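Local coordinates for protein catalase (Pseudomonas syringae, PDB 1M7S) that decomposes hydrogen peroxide into water and oxygen with the help of heme, protecting cells from the toxic effects of the peroxide, at residues 56-61 and 239-244; 208-213 and 285-290; 445-450 and 472-477. One frame throughout, in Å; residues are numbered along the deposited sequence.

Contact 1: 56-61 and 239-244; sequences TGVKGE and NDLVGA
Leu241 reaches from its helix to Val58 and Thr56 of strand 56-61. Its CB points to the strand, and CG leaves it anti to the backbone N (chi1 179°), which carries the branch toward the strand. CG meets Val58 CG1 at 3.9 Å. From there CD2, the leading methyl, comes closer to Val58 CG1, at 3.7 Å, the two side chains meeting tip to tip. The same methyl lies 4.0 Å from Thr56 CG2, but here the two side chains run alongside, pointing opposite ways. Thr56 CG2 also touches the next helix residue, with Val242 CG2 at 4.2 Å. Thr56 turns its methyl to the apolar interface, while its hydroxyl OG1 is hydrogen-bonded to Thr238 OG1, just before the helix segment. No hydrogen bond joins the segments themselves; the contact is made by methyl groups of the buried Thr56, Val58, Leu241 and Val242. Phe89 adds to the packing round Leu241, and Thr150 of a second subunit packs on Val242. Strand and helix run nearly alongside, their axes 9.5 Å apart at closest and 22° from parallel. Helix 236-246 is thereby laid along the first long strand of the antiparallel beta-barrel of the catalase fold.

Contact 2: 208-213 and 285-290; sequences VKFHWK and KKIGQM
Met290 crosses Trp212 at about a right angle and lays its terminal methyl over one face of the indole. CE stands 3.5 Å from the centroid of the six-membered ring of Trp212, only 9° off the ring normal, a CH-pi contact. The bend at chi3 (60°) folds that methyl onto the ring, while SD sits obliquely, 4.3 Å from the same centroid of Trp212, adding a Met-aromatic contact. At the other end of the methionine, CB rests 3.6 Å from Trp212 CZ3, so CB and CE, the two ends of the side chain, both touch the benzo half of the indole. The side chain of Trp212 lies about 10 Å from the heme. The two strands are not direct neighbours: strand 252-260 runs between them in the antiparallel catalase beta-barrel, and the side chains meet across it. Phe108 of strand 107-114 stacks its ring with Trp212 and also touches Met290, bringing a distant part of the sheet into the cluster. The second pair is looser and differently turned. Ile287 sends CD1 to the edge of the Phe210 ring, near its plane, 4.5 Å from Phe210 CE1. Ile287 and Gly288 both face Leu255 of strand 252-260, a classic beta bulge.

Contact 3: 445-450 and 472-477; sequences SKNIML and LSKVKS
Asn447 and Leu450 each set CG anti to the carbonyl carbon (chi1 -70° for Asn447), while Val475 places CG1 anti to its backbone N and CG2 beside that N, and in this rotamer both valine methyls face helix 445-450. This is helix-helix packing in the C-terminal alpha-helical domain of the catalase: the two axes approach to 8.6 Å and cross at -55°. Asn447 and Val475 lie close to the crossing, their CA atoms 5.5 Å apart. Val475 CG2 fits between two residues one turn apart, touching Leu450 CB at 3.6 Å and Asn447 OD1 at 3.8 Å. Its approach to the asparagine is roughly perpendicular, that to the leucine oblique. Against the methyl the amide oxygen makes only a van der Waals contact; its hydrogen bond comes from the backbone N of Asp471, immediately before helix 472-480, and this ties the start of the later helix to the earlier one and holds the amide of Asn447 in place. Lys474, on the solvent side, crosses Asn447 at about a right angle and lays CG 4.2 Å from Asn447 CB; its chain, bent at chi2, then carries NZ off from the helix. Round about, Leu450 also packs on Val464 and Leu438 of two further helices of the domain, Met449 reaches Phe159 and Phe162 of helix 155-163, and Arg380 of a third subunit packs on Ile448. Val475 CG1 lies nearest the backbone, 3.7 Å from Leu450 O, with Leu450 CB slightly farther off at 4.0 Å.

In the fold
From the N terminus, strand 56-61 comes first and waits 177 residues for its partner, segment 239-244 of helix 236-246, which closes contact 1. Strand 208-213 enters within that interval, yet its partner 285-290 follows only after contact 1 has closed, so contacts 1 and 2 cross rather than nest. They also touch, Glu61 O lying 3.7 Å from Met290 CG, because strands 55-64 and 284-295 are neighbours in the barrel sheet. Contact 1 binds a helix to this barrel, and contact 2 joins side chains of two barrel strands with strand 252-260 between them. Contact 3 follows in series, closing a short, mostly helical interval in the C-terminal helical domain, with its nearest atoms about 21 Å from contact 2.

Contact 1: 56-61 and 239-244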
loop_
_atom_site.group_PDB
_atom_site.type_symbol
_atom_site.label_atom_id
_atom_site.label_comp_id
_atom_site.label_asym_id
_atom_site.label_seq_id
_atom_site.Cartn_x
_atom_site.Cartn_y
_atom_site.Cartn_z
ATOM N N THR A 56 -20.833 8.680 10.835
ATOM C CA THR A 56 -21.530 7.819 11.773
ATOM C C THR A 56 -22.346 6.775 10.977
ATOM O O THR A 56 -23.119 7.268 10.162
ATOM C CB THR A 56 -22.567 8.609 12.606
ATOM O OG1 THR A 56 -21.971 9.783 13.180
ATOM C CG2 THR A 56 -23.114 7.738 13.734
ATOM N N GLY A 57 -22.220 5.490 11.315
ATOM C CA GLY A 57 -22.930 4.471 10.546
ATOM C C GLY A 57 -23.903 3.758 11.470
ATOM O O GLY A 57 -23.721 3.669 12.681
ATOM N N VAL A 58 -25.051 3.426 10.874
ATOM C CA VAL A 58 -26.111 2.696 11.547
ATOM C C VAL A 58 -26.771 1.780 10.500
ATOM O O VAL A 58 -26.502 1.819 9.307
ATOM C CB VAL A 58 -27.189 3.618 12.116
ATOM C CG1 VAL A 58 -26.738 4.547 13.289
ATOM C CG2 VAL A 58 -27.725 4.524 11.019
ATOM N N LYS A 59 -27.625 0.879 11.013
ATOM C CA LYS A 59 -28.249 -0.105 10.122
ATOM C C LYS A 59 -29.757 -0.055 10.256
ATOM O O LYS A 59 -30.231 0.400 11.282
ATOM C CB LYS A 59 -27.725 -1.487 10.550
ATOM C CG LYS A 59 -26.341 -1.769 10.018
ATOM C CD LYS A 59 -25.809 -3.153 10.278
ATOM C CE LYS A 59 -25.356 -3.319 11.720
ATOM N NZ LYS A 59 -24.549 -4.592 11.836
ATOM N N GLY A 60 -30.502 -0.486 9.251
ATOM C CA GLY A 60 -31.990 -0.429 9.435
ATOM C C GLY A 60 -32.574 -1.225 8.222
ATOM O O GLY A 60 -31.964 -2.158 7.727
ATOM N N GLU A 61 -33.764 -0.782 7.836
ATOM C CA GLU A 61 -34.428 -1.471 6.719
ATOM C C GLU A 61 -35.282 -0.486 5.941
ATOM O O GLU A 61 -35.747 0.447 6.564
ATOM C CB GLU A 61 -35.372 -2.581 7.259
ATOM C CG GLU A 61 -34.703 -3.883 7.641
ATOM C CD GLU A 61 -34.874 -5.059 6.726
ATOM O OE1 GLU A 61 -34.424 -6.188 7.056
ATOM O OE2 GLU A 61 -35.500 -4.910 5.648
ATOM N N ASN A 239 -23.498 11.452 18.949
ATOM C CA ASN A 239 -24.135 11.186 20.244
ATOM C C ASN A 239 -25.654 11.143 20.134
ATOM O O ASN A 239 -26.298 10.273 20.743
ATOM C CB ASN A 239 -23.759 12.305 21.230
ATOM C CG ASN A 239 -22.572 11.866 22.080
ATOM O OD1 ASN A 239 -22.654 10.760 22.652
ATOM N ND2 ASN A 239 -21.590 12.741 22.137
ATOM N N ASP A 240 -26.235 12.124 19.461
ATOM C CA ASP A 240 -27.676 12.220 19.246
ATOM C C ASP A 240 -28.235 10.976 18.549
ATOM O O ASP A 240 -29.291 10.461 18.935
ATOM C CB ASP A 240 -28.010 13.440 18.389
ATOM C CG ASP A 240 -29.495 13.491 17.997
ATOM O OD1 ASP A 240 -29.814 13.140 16.833
ATOM O OD2 ASP A 240 -30.297 13.880 18.858
ATOM N N LEU A 241 -27.547 10.489 17.523
ATOM C CA LEU A 241 -28.029 9.352 16.750
ATOM C C LEU A 241 -27.842 8.047 17.480
ATOM O O LEU A 241 -28.805 7.261 17.574
ATOM C CB LEU A 241 -27.395 9.302 15.360
ATOM C CG LEU A 241 -27.799 8.138 14.449
ATOM C CD1 LEU A 241 -29.328 8.194 14.238
ATOM C CD2 LEU A 241 -27.061 8.234 13.118
ATOM N N VAL A 242 -26.625 7.772 17.981
ATOM C CA VAL A 242 -26.351 6.523 18.672
ATOM C C VAL A 242 -27.222 6.442 19.933
ATOM O O VAL A 242 -27.863 5.409 20.161
ATOM C CB VAL A 242 -24.852 6.390 18.969
ATOM C CG1 VAL A 242 -24.576 5.204 19.898
ATOM C CG2 VAL A 242 -24.079 6.388 17.645
ATOM N N GLY A 243 -27.371 7.553 20.616
ATOM C CA GLY A 243 -28.217 7.740 21.770
ATOM C C GLY A 243 -29.673 7.366 21.520
ATOM O O GLY A 243 -30.248 6.581 22.306
ATOM N N ALA A 244 -30.256 7.932 20.459
ATOM C CA ALA A 244 -31.651 7.669 20.110
ATOM C C ALA A 244 -31.869 6.203 19.842
ATOM O O ALA A 244 -32.843 5.617 20.331
ATOM C CB ALA A 244 -32.020 8.496 18.884
#

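Contact 2: 208-213 and 285-290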
loop_
_atom_site.group_PDB
_atom_site.type_symbol
_atom_site.label_atom_id
_atom_site.label_comp_id
_atom_site.label_asym_id
_atom_site.label_seq_id
_atom_site.Cartn_x
_atom_site.Cartn_y
_atom_site.Cartn_z
ATOM N N VAL A 208 -35.510 10.793 -12.505
ATOM C CA VAL A 208 -36.137 10.928 -11.182
ATOM C C VAL A 208 -35.203 11.544 -10.154
ATOM O O VAL A 208 -34.024 11.166 -10.094
ATOM C CB VAL A 208 -36.455 9.469 -10.718
ATOM C CG1 VAL A 208 -37.035 9.481 -9.334
ATOM C CG2 VAL A 208 -37.422 8.753 -11.669
ATOM N N LYS A 209 -35.745 12.408 -9.314
ATOM C CA LYS A 209 -35.019 12.913 -8.163
ATOM C C LYS A 209 -35.549 12.202 -6.906
ATOM O O LYS A 209 -36.734 11.898 -6.785
ATOM C CB LYS A 209 -35.187 14.404 -8.048
ATOM C CG LYS A 209 -34.225 15.101 -9.018
ATOM C CD LYS A 209 -34.278 16.593 -8.648
ATOM C CE LYS A 209 -33.297 17.317 -9.560
ATOM N NZ LYS A 209 -32.351 18.146 -8.822
ATOM N N PHE A 210 -34.676 11.878 -5.959
ATOM C CA PHE A 210 -35.035 11.202 -4.711
ATOM C C PHE A 210 -34.896 12.129 -3.511
ATOM O O PHE A 210 -33.924 12.897 -3.400
ATOM C CB PHE A 210 -34.067 10.033 -4.438
ATOM C CG PHE A 210 -34.161 8.912 -5.425
ATOM C CD1 PHE A 210 -35.177 7.949 -5.305
ATOM C CD2 PHE A 210 -33.270 8.775 -6.460
ATOM C CE1 PHE A 210 -35.277 6.920 -6.213
ATOM C CE2 PHE A 210 -33.341 7.736 -7.347
ATOM C CZ PHE A 210 -34.355 6.785 -7.243
ATOM N N HIS A 211 -35.810 12.043 -2.570
ATOM C CA HIS A 211 -35.899 12.889 -1.399
ATOM C C HIS A 211 -36.302 12.057 -0.176
ATOM O O HIS A 211 -37.417 11.493 -0.198
ATOM C CB HIS A 211 -36.946 14.000 -1.631
ATOM C CG HIS A 211 -37.281 14.867 -0.445
ATOM N ND1 HIS A 211 -38.587 15.249 -0.162
ATOM C CD2 HIS A 211 -36.524 15.412 0.532
ATOM C CE1 HIS A 211 -38.585 15.989 0.947
ATOM N NE2 HIS A 211 -37.351 16.123 1.394
ATOM N N TRP A 212 -35.425 12.083 0.815
ATOM C CA TRP A 212 -35.757 11.427 2.083
ATOM C C TRP A 212 -36.369 12.507 2.967
ATOM O O TRP A 212 -35.688 13.456 3.373
ATOM C CB TRP A 212 -34.532 10.880 2.811
ATOM C CG TRP A 212 -33.818 9.732 2.236
ATOM C CD1 TRP A 212 -32.546 9.768 1.704
ATOM C CD2 TRP A 212 -34.225 8.350 2.166
ATOM N NE1 TRP A 212 -32.170 8.523 1.310
ATOM C CE2 TRP A 212 -33.176 7.619 1.596
ATOM C CE3 TRP A 212 -35.390 7.673 2.548
ATOM C CZ2 TRP A 212 -33.205 6.247 1.380
ATOM C CZ3 TRP A 212 -35.435 6.305 2.328
ATOM C CH2 TRP A 212 -34.366 5.568 1.735
ATOM N N LYS A 213 -37.662 12.372 3.294
ATOM C CA LYS A 213 -38.333 13.347 4.137
ATOM C C LYS A 213 -38.298 12.892 5.591
ATOM O O LYS A 213 -38.832 11.818 5.916
ATOM C CB LYS A 213 -39.799 13.585 3.723
ATOM C CG LYS A 213 -40.455 14.633 4.623
ATOM C CD LYS A 213 -41.615 15.327 3.944
ATOM C CE LYS A 213 -42.241 16.298 4.966
ATOM N NZ LYS A 213 -41.488 17.589 4.992
ATOM N N LYS A 285 -44.096 11.876 -5.163
ATOM C CA LYS A 285 -44.865 10.679 -4.884
ATOM C C LYS A 285 -44.107 9.802 -3.877
ATOM O O LYS A 285 -42.936 9.518 -4.076
ATOM C CB LYS A 285 -45.086 9.878 -6.180
ATOM C CG LYS A 285 -45.558 8.441 -5.993
ATOM C CD LYS A 285 -45.903 7.712 -7.272
ATOM C CE LYS A 285 -46.551 6.359 -6.894
ATOM N NZ LYS A 285 -47.259 5.757 -8.066
ATOM N N LYS A 286 -44.771 9.428 -2.779
ATOM C CA LYS A 286 -44.072 8.578 -1.796
ATOM C C LYS A 286 -43.913 7.160 -2.295
ATOM O O LYS A 286 -44.866 6.563 -2.875
ATOM C CB LYS A 286 -44.870 8.581 -0.482
ATOM C CG LYS A 286 -44.199 7.720 0.586
ATOM C CD LYS A 286 -44.693 8.090 1.976
ATOM C CE LYS A 286 -46.167 7.815 2.170
ATOM N NZ LYS A 286 -46.726 6.787 1.261
ATOM N N ILE A 287 -42.729 6.553 -2.166
ATOM C CA ILE A 287 -42.504 5.208 -2.644
ATOM C C ILE A 287 -42.011 4.222 -1.594
ATOM O O ILE A 287 -41.827 3.033 -1.943
ATOM C CB ILE A 287 -41.509 5.160 -3.828
ATOM C CG1 ILE A 287 -40.108 5.711 -3.469
ATOM C CG2 ILE A 287 -42.070 5.924 -5.024
ATOM C CD1 ILE A 287 -39.120 5.356 -4.600
ATOM N N GLY A 288 -41.849 4.668 -0.353
ATOM C CA GLY A 288 -41.374 3.723 0.671
ATOM C C GLY A 288 -41.002 4.498 1.956
ATOM O O GLY A 288 -41.084 5.718 2.014
ATOM N N GLN A 289 -40.440 3.717 2.874
ATOM C CA GLN A 289 -40.089 4.254 4.197
ATOM C C GLN A 289 -38.893 3.493 4.735
ATOM O O GLN A 289 -38.783 2.269 4.625
ATOM C CB GLN A 289 -41.250 4.282 5.197
ATOM C CG GLN A 289 -40.858 4.808 6.582
ATOM C CD GLN A 289 -42.084 4.858 7.507
ATOM O OE1 GLN A 289 -42.169 3.959 8.352
ATOM N NE2 GLN A 289 -42.967 5.833 7.443
ATOM N N MET A 290 -37.957 4.290 5.316
ATOM C CA MET A 290 -36.759 3.658 5.892
ATOM C C MET A 290 -36.735 3.934 7.404
ATOM O O MET A 290 -37.102 5.013 7.852
ATOM C CB MET A 290 -35.496 4.230 5.217
ATOM C CG MET A 290 -34.203 3.700 5.846
ATOM S SD MET A 290 -32.728 4.149 4.862
ATOM C CE MET A 290 -32.828 5.909 4.912
#

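Contact 3: 445-450 and 472-477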
loop_
_atom_site.group_PDB
_atom_site.type_symbol
_atom_site.label_atom_id
_atom_site.label_comp_id
_atom_site.label_asym_id
_atom_site.label_seq_id
_atom_site.Cartn_x
_atom_site.Cartn_y
_atom_site.Cartn_z
ATOM N N SER A 445 -12.598 39.762 -5.468
ATOM C CA SER A 445 -13.480 38.582 -5.347
ATOM C C SER A 445 -14.683 38.868 -4.460
ATOM O O SER A 445 -15.766 38.357 -4.738
ATOM C CB SER A 445 -12.749 37.396 -4.678
ATOM O OG SER A 445 -11.741 36.986 -5.584
ATOM N N LYS A 446 -14.475 39.648 -3.407
ATOM C CA LYS A 446 -15.542 39.980 -2.466
ATOM C C LYS A 446 -16.655 40.755 -3.171
ATOM O O LYS A 446 -17.808 40.364 -3.025
ATOM C CB LYS A 446 -15.018 40.813 -1.291
ATOM C CG LYS A 446 -16.074 41.270 -0.302
ATOM C CD LYS A 446 -15.589 42.332 0.669
ATOM C CE LYS A 446 -14.415 41.897 1.531
ATOM N NZ LYS A 446 -14.019 42.950 2.517
ATOM N N ASN A 447 -16.353 41.798 -3.961
ATOM C CA ASN A 447 -17.461 42.508 -4.603
ATOM C C ASN A 447 -18.113 41.652 -5.683
ATOM O O ASN A 447 -19.298 41.877 -5.885
ATOM C CB ASN A 447 -17.013 43.852 -5.187
ATOM C CG ASN A 447 -16.702 44.817 -4.034
ATOM O OD1 ASN A 447 -17.391 44.870 -3.030
ATOM N ND2 ASN A 447 -15.631 45.577 -4.212
ATOM N N ILE A 448 -17.358 40.724 -6.280
ATOM C CA ILE A 448 -17.987 39.859 -7.303
ATOM C C ILE A 448 -18.954 38.891 -6.621
ATOM O O ILE A 448 -20.066 38.646 -7.099
ATOM C CB ILE A 448 -16.934 39.139 -8.112
ATOM C CG1 ILE A 448 -16.283 40.124 -9.124
ATOM C CG2 ILE A 448 -17.557 37.937 -8.856
ATOM C CD1 ILE A 448 -15.075 39.378 -9.747
ATOM N N MET A 449 -18.518 38.285 -5.524
ATOM C CA MET A 449 -19.388 37.425 -4.726
ATOM C C MET A 449 -20.649 38.176 -4.329
ATOM O O MET A 449 -21.738 37.573 -4.398
ATOM C CB MET A 449 -18.682 36.955 -3.457
ATOM C CG MET A 449 -17.703 35.797 -3.672
ATOM S SD MET A 449 -18.294 34.331 -4.544
ATOM C CE MET A 449 -19.770 33.936 -3.619
ATOM N N LEU A 450 -20.501 39.403 -3.839
ATOM C CA LEU A 450 -21.663 40.212 -3.426
ATOM C C LEU A 450 -22.618 40.477 -4.562
ATOM O O LEU A 450 -23.852 40.502 -4.402
ATOM C CB LEU A 450 -21.116 41.526 -2.817
ATOM C CG LEU A 450 -20.504 41.344 -1.417
ATOM C CD1 LEU A 450 -19.890 42.661 -0.937
ATOM C CD2 LEU A 450 -21.467 40.789 -0.375
ATOM N N LEU A 472 -20.893 48.796 -2.001
ATOM C CA LEU A 472 -22.213 48.669 -2.580
ATOM C C LEU A 472 -22.401 49.203 -3.980
ATOM O O LEU A 472 -23.022 48.546 -4.850
ATOM C CB LEU A 472 -23.280 49.244 -1.630
ATOM C CG LEU A 472 -24.737 48.972 -2.040
ATOM C CD1 LEU A 472 -25.014 47.458 -2.080
ATOM C CD2 LEU A 472 -25.715 49.661 -1.092
ATOM N N SER A 473 -21.852 50.387 -4.271
ATOM C CA SER A 473 -21.992 50.937 -5.621
ATOM C C SER A 473 -21.316 50.027 -6.641
ATOM O O SER A 473 -21.851 49.817 -7.736
ATOM C CB SER A 473 -21.458 52.381 -5.644
ATOM O OG SER A 473 -20.035 52.333 -5.614
ATOM N N LYS A 474 -20.172 49.429 -6.336
ATOM C CA LYS A 474 -19.508 48.493 -7.240
ATOM C C LYS A 474 -20.344 47.201 -7.329
ATOM O O LYS A 474 -20.523 46.653 -8.426
ATOM C CB LYS A 474 -18.096 48.165 -6.782
ATOM C CG LYS A 474 -17.354 47.179 -7.659
ATOM C CD LYS A 474 -16.833 47.789 -8.953
ATOM C CE LYS A 474 -16.090 46.749 -9.760
ATOM N NZ LYS A 474 -16.170 46.905 -11.231
ATOM N N VAL A 475 -20.896 46.801 -6.166
ATOM C CA VAL A 475 -21.760 45.600 -6.200
ATOM C C VAL A 475 -22.925 45.811 -7.148
ATOM O O VAL A 475 -23.284 44.948 -7.957
ATOM C CB VAL A 475 -22.278 45.273 -4.798
ATOM C CG1 VAL A 475 -23.333 44.181 -4.751
ATOM C CG2 VAL A 475 -21.080 44.914 -3.915
ATOM N N LYS A 476 -23.654 46.929 -6.989
ATOM C CA LYS A 476 -24.768 47.200 -7.874
ATOM C C LYS A 476 -24.382 47.268 -9.341
ATOM O O LYS A 476 -25.142 46.719 -10.136
ATOM C CB LYS A 476 -25.472 48.502 -7.463
ATOM C CG LYS A 476 -26.246 48.301 -6.165
ATOM C CD LYS A 476 -26.915 49.617 -5.815
ATOM C CE LYS A 476 -27.508 49.549 -4.410
ATOM N NZ LYS A 476 -28.478 50.668 -4.235
ATOM N N SER A 477 -23.262 47.863 -9.715
ATOM C CA SER A 477 -22.907 47.945 -11.132
ATOM C C SER A 477 -22.454 46.613 -11.692
ATOM O O SER A 477 -22.816 46.260 -12.846
ATOM C CB SER A 477 -21.924 49.075 -11.398
ATOM O OG SER A 477 -20.583 48.700 -11.155
#